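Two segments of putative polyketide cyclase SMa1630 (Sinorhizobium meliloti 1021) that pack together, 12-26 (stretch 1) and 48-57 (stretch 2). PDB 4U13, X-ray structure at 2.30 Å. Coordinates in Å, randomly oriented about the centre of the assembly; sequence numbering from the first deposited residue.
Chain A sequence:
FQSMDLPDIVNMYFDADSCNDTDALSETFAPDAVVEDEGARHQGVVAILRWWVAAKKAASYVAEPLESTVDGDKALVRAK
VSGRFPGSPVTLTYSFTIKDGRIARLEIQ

Stretch 1 12-26: MYFDADSCNDTDALS
Stretch 2 (48-57) ILRWWVAAKK

Stretch 2 is one unbroken helix, 48-57, laid against a helix-turn-helix, with 502 Å² buried in all. Helix 12-19 runs at 47° to it, axes 12.0 Å apart; Asn-20, at phi/psi 52/48, closes a Schellman turn, and Asp-21 (chi1 t) caps helix 22-26 through OD1 to Ala-24 N at 3.2 Å. That second helix crosses at 137°, 11.0 Å away. CA pairs set the register: Ser-26 with Leu-49, Asp-17 with Trp-52, Asn-20 with Lys-56.

Leu-49 (m, t) starts sideways but brings CD2 to 3.8 Å from Thr-22 CG2 and 4.3 Å from Leu-25 CD1, a small apolar patch. Trp-51 (t, 77°) offers its ring edge, CH2 lying 3.7 Å from Tyr-13 OH.

Trp-52 (t, 76°) is the knob, pointing toward stretch 1, seated among Ala-16, Asp-17, Thr-22 and Leu-25 and covered most of any residue (117 Å²). An indole suits this buried place because it is flat, apolar and still a donor: NE1 gives a 3.0 Å hydrogen bond to Asp-17 OD1, while Leu-25 CG (t, m) covers one face, 4.0 Å from CE2. Thr-22 OG1 lies at the edge, 3.3 Å from CZ3.

One turn later, Lys-56 (m, -95°, t, t) reaches the last turn of the first helix, its long chain carrying a charged amine to Asp-17's carbonyl and carboxylate oxygens: Lys-56 NZ gives Asp-17 O a 2.8 Å hydrogen bond, and weak ones to Asp-17 OD1 at 3.3 Å, also a salt bridge, and to Asn-20 OD1 at 3.2 Å.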

# COMPACT_ATOMS: atom_id res chain seq x y z
N MSE A 12 -3.89 1.24 9.19
CA MSE A 12 -2.75 0.51 9.72
C MSE A 12 -2.87 -0.98 9.45
O MSE A 12 -1.89 -1.61 9.09
CB MSE A 12 -2.68 0.82 11.21
CG MSE A 12 -1.40 0.31 11.88
SE MSE A 12 -1.41 0.66 13.87
CE MSE A 12 -1.69 2.64 13.77
N TYR A 13 -4.07 -1.54 9.62
CA TYR A 13 -4.34 -2.90 9.24
C TYR A 13 -3.90 -3.20 7.81
O TYR A 13 -3.09 -4.10 7.58
CB TYR A 13 -5.82 -3.26 9.45
CG TYR A 13 -6.07 -4.67 9.01
CD1 TYR A 13 -5.85 -5.73 9.86
CD2 TYR A 13 -6.39 -4.93 7.70
CE1 TYR A 13 -5.99 -7.02 9.43
CE2 TYR A 13 -6.52 -6.23 7.23
CZ TYR A 13 -6.33 -7.26 8.11
OH TYR A 13 -6.47 -8.57 7.65
N PHE A 14 -4.37 -2.43 6.84
CA PHE A 14 -4.09 -2.73 5.43
C PHE A 14 -2.66 -2.47 5.04
O PHE A 14 -2.13 -3.16 4.18
CB PHE A 14 -5.01 -1.94 4.52
CG PHE A 14 -6.41 -2.49 4.49
CD1 PHE A 14 -6.65 -3.69 3.88
CD2 PHE A 14 -7.44 -1.86 5.13
CE1 PHE A 14 -7.92 -4.22 3.85
CE2 PHE A 14 -8.70 -2.36 5.10
CZ PHE A 14 -8.94 -3.58 4.48
N ASP A 15 -2.01 -1.50 5.68
CA ASP A 15 -0.57 -1.19 5.39
C ASP A 15 0.32 -2.34 5.85
O ASP A 15 1.31 -2.76 5.16
CB ASP A 15 -0.10 0.07 6.12
CG ASP A 15 -0.62 1.39 5.48
OD1 ASP A 15 -0.77 1.45 4.24
OD2 ASP A 15 -0.85 2.39 6.21
N ALA A 16 -0.06 -2.86 6.99
CA ALA A 16 0.66 -3.96 7.60
C ALA A 16 0.40 -5.29 6.92
O ALA A 16 1.33 -6.05 6.70
CB ALA A 16 0.27 -4.07 9.07
N ASP A 17 -0.86 -5.55 6.60
CA ASP A 17 -1.23 -6.68 5.79
C ASP A 17 -0.42 -6.64 4.50
O ASP A 17 0.26 -7.55 4.12
CB ASP A 17 -2.73 -6.60 5.49
CG ASP A 17 -3.27 -7.83 4.78
OD1 ASP A 17 -2.68 -8.90 4.95
OD2 ASP A 17 -4.32 -7.74 4.11
N SER A 18 -0.47 -5.54 3.84
CA SER A 18 0.21 -5.33 2.57
C SER A 18 1.77 -5.43 2.61
O SER A 18 2.41 -5.81 1.64
CB SER A 18 -0.29 -4.03 2.05
OG SER A 18 0.51 -3.60 1.00
N CYS A 19 2.40 -4.98 3.70
CA CYS A 19 3.86 -4.99 3.81
C CYS A 19 4.38 -6.19 4.54
O CYS A 19 5.58 -6.28 4.81
CB CYS A 19 4.33 -3.71 4.53
SG CYS A 19 4.01 -2.17 3.51
N ASN A 20 3.50 -7.15 4.81
CA ASN A 20 3.83 -8.33 5.60
C ASN A 20 4.48 -7.92 6.91
O ASN A 20 5.47 -8.45 7.26
CB ASN A 20 4.77 -9.29 4.85
CG ASN A 20 4.15 -9.89 3.58
OD1 ASN A 20 2.97 -10.17 3.54
ND2 ASN A 20 4.94 -10.05 2.55
N ASP A 21 3.90 -6.97 7.63
CA ASP A 21 4.55 -6.46 8.83
C ASP A 21 3.89 -7.02 10.09
O ASP A 21 3.01 -6.41 10.67
CB ASP A 21 4.53 -4.93 8.79
CG ASP A 21 5.26 -4.30 9.98
OD1 ASP A 21 5.62 -5.05 10.95
OD2 ASP A 21 5.43 -3.04 9.93
N THR A 22 4.34 -8.17 10.51
CA THR A 22 3.88 -8.80 11.76
C THR A 22 3.80 -7.96 13.05
O THR A 22 2.82 -8.05 13.77
CB THR A 22 4.77 -10.01 12.04
OG1 THR A 22 4.74 -10.83 10.87
CG2 THR A 22 4.26 -10.81 13.21
N ASP A 23 4.79 -7.15 13.35
CA ASP A 23 4.70 -6.28 14.53
C ASP A 23 3.58 -5.33 14.47
O ASP A 23 2.83 -5.18 15.43
CB ASP A 23 5.97 -5.46 14.71
CG ASP A 23 7.09 -6.30 15.18
OD1 ASP A 23 6.91 -7.03 16.18
OD2 ASP A 23 8.15 -6.28 14.53
N ALA A 24 3.47 -4.65 13.33
CA ALA A 24 2.49 -3.60 13.18
C ALA A 24 1.10 -4.23 13.25
O ALA A 24 0.19 -3.75 13.95
CB ALA A 24 2.73 -2.86 11.88
N LEU A 25 0.96 -5.34 12.55
CA LEU A 25 -0.30 -6.11 12.56
C LEU A 25 -0.71 -6.55 13.98
O LEU A 25 -1.84 -6.42 14.34
CB LEU A 25 -0.14 -7.33 11.67
CG LEU A 25 -1.36 -8.08 11.12
CD1 LEU A 25 -2.02 -9.00 12.15
CD2 LEU A 25 -2.37 -7.18 10.45
N SER A 26 0.21 -7.09 14.76
CA SER A 26 -0.10 -7.54 16.11
C SER A 26 -0.59 -6.39 16.99
O SER A 26 -1.53 -6.55 17.76
CB SER A 26 1.11 -8.22 16.74
OG SER A 26 2.09 -7.26 17.12
N ILE A 48 -5.17 -14.81 15.90
CA ILE A 48 -5.26 -13.93 14.78
C ILE A 48 -3.95 -13.97 13.96
O ILE A 48 -3.97 -14.03 12.70
CB ILE A 48 -5.64 -12.53 15.25
CG1 ILE A 48 -7.10 -12.50 15.73
CG2 ILE A 48 -5.52 -11.55 14.11
CD1 ILE A 48 -7.48 -11.22 16.45
N LEU A 49 -2.82 -13.93 14.66
CA LEU A 49 -1.55 -14.01 13.96
C LEU A 49 -1.41 -15.32 13.20
O LEU A 49 -0.82 -15.37 12.11
CB LEU A 49 -0.37 -13.84 14.91
CG LEU A 49 0.10 -12.43 15.23
CD1 LEU A 49 1.14 -12.49 16.33
CD2 LEU A 49 0.70 -11.76 14.01
N ARG A 50 -1.90 -16.40 13.80
CA ARG A 50 -1.80 -17.72 13.16
C ARG A 50 -2.58 -17.70 11.89
O ARG A 50 -2.13 -18.16 10.85
CB ARG A 50 -2.29 -18.86 14.07
CG ARG A 50 -1.31 -19.17 15.21
CD ARG A 50 -1.54 -20.51 15.91
NE ARG A 50 -2.92 -20.77 16.26
CZ ARG A 50 -3.39 -21.95 16.66
NH1 ARG A 50 -4.69 -22.07 16.94
NH2 ARG A 50 -2.57 -23.01 16.78
N TRP A 51 -3.75 -17.10 11.99
CA TRP A 51 -4.65 -17.03 10.90
C TRP A 51 -4.05 -16.23 9.74
O TRP A 51 -4.16 -16.66 8.57
CB TRP A 51 -5.92 -16.38 11.37
CG TRP A 51 -6.75 -15.81 10.24
CD1 TRP A 51 -7.54 -16.50 9.37
CD2 TRP A 51 -6.88 -14.44 9.90
NE1 TRP A 51 -8.15 -15.63 8.48
CE2 TRP A 51 -7.76 -14.35 8.79
CE3 TRP A 51 -6.32 -13.26 10.42
CZ2 TRP A 51 -8.12 -13.13 8.21
CZ3 TRP A 51 -6.65 -12.03 9.80
CH2 TRP A 51 -7.54 -11.98 8.72
N TRP A 52 -3.45 -15.07 10.07
CA TRP A 52 -2.86 -14.17 9.09
C TRP A 52 -1.66 -14.81 8.38
O TRP A 52 -1.51 -14.73 7.14
CB TRP A 52 -2.50 -12.86 9.79
CG TRP A 52 -1.90 -11.82 8.91
CD1 TRP A 52 -2.54 -11.04 8.01
CD2 TRP A 52 -0.54 -11.40 8.91
NE1 TRP A 52 -1.66 -10.19 7.41
CE2 TRP A 52 -0.42 -10.38 7.94
CE3 TRP A 52 0.61 -11.80 9.62
CZ2 TRP A 52 0.80 -9.75 7.66
CZ3 TRP A 52 1.81 -11.19 9.34
CH2 TRP A 52 1.90 -10.16 8.37
N VAL A 53 -0.81 -15.47 9.15
CA VAL A 53 0.32 -16.19 8.58
C VAL A 53 -0.09 -17.33 7.59
O VAL A 53 0.42 -17.37 6.47
CB VAL A 53 1.21 -16.73 9.71
CG1 VAL A 53 2.28 -17.68 9.18
CG2 VAL A 53 1.92 -15.57 10.45
N ALA A 54 -1.02 -18.20 8.00
CA ALA A 54 -1.51 -19.27 7.12
C ALA A 54 -2.14 -18.73 5.81
O ALA A 54 -1.93 -19.31 4.74
CB ALA A 54 -2.51 -20.17 7.84
N ALA A 55 -2.89 -17.65 5.88
CA ALA A 55 -3.52 -17.12 4.73
C ALA A 55 -2.50 -16.57 3.75
O ALA A 55 -2.67 -16.67 2.54
CB ALA A 55 -4.54 -16.05 5.12
N LYS A 56 -1.44 -15.98 4.26
CA LYS A 56 -0.36 -15.47 3.41
C LYS A 56 0.35 -16.60 2.71
O LYS A 56 0.62 -16.50 1.52
CB LYS A 56 0.64 -14.73 4.27
CG LYS A 56 0.12 -13.42 4.82
CD LYS A 56 0.52 -12.30 3.91
CE LYS A 56 0.00 -10.95 4.41
NZ LYS A 56 -0.17 -10.12 3.20
N LYS A 57 0.66 -17.67 3.44
CA LYS A 57 1.30 -18.86 2.82
C LYS A 57 0.39 -19.52 1.80
O LYS A 57 0.86 -19.94 0.75
CB LYS A 57 1.67 -19.98 3.83
CG LYS A 57 2.17 -19.51 5.19
CD LYS A 57 3.63 -19.11 5.22
CE LYS A 57 4.26 -19.52 6.56
NZ LYS A 57 5.55 -18.82 6.86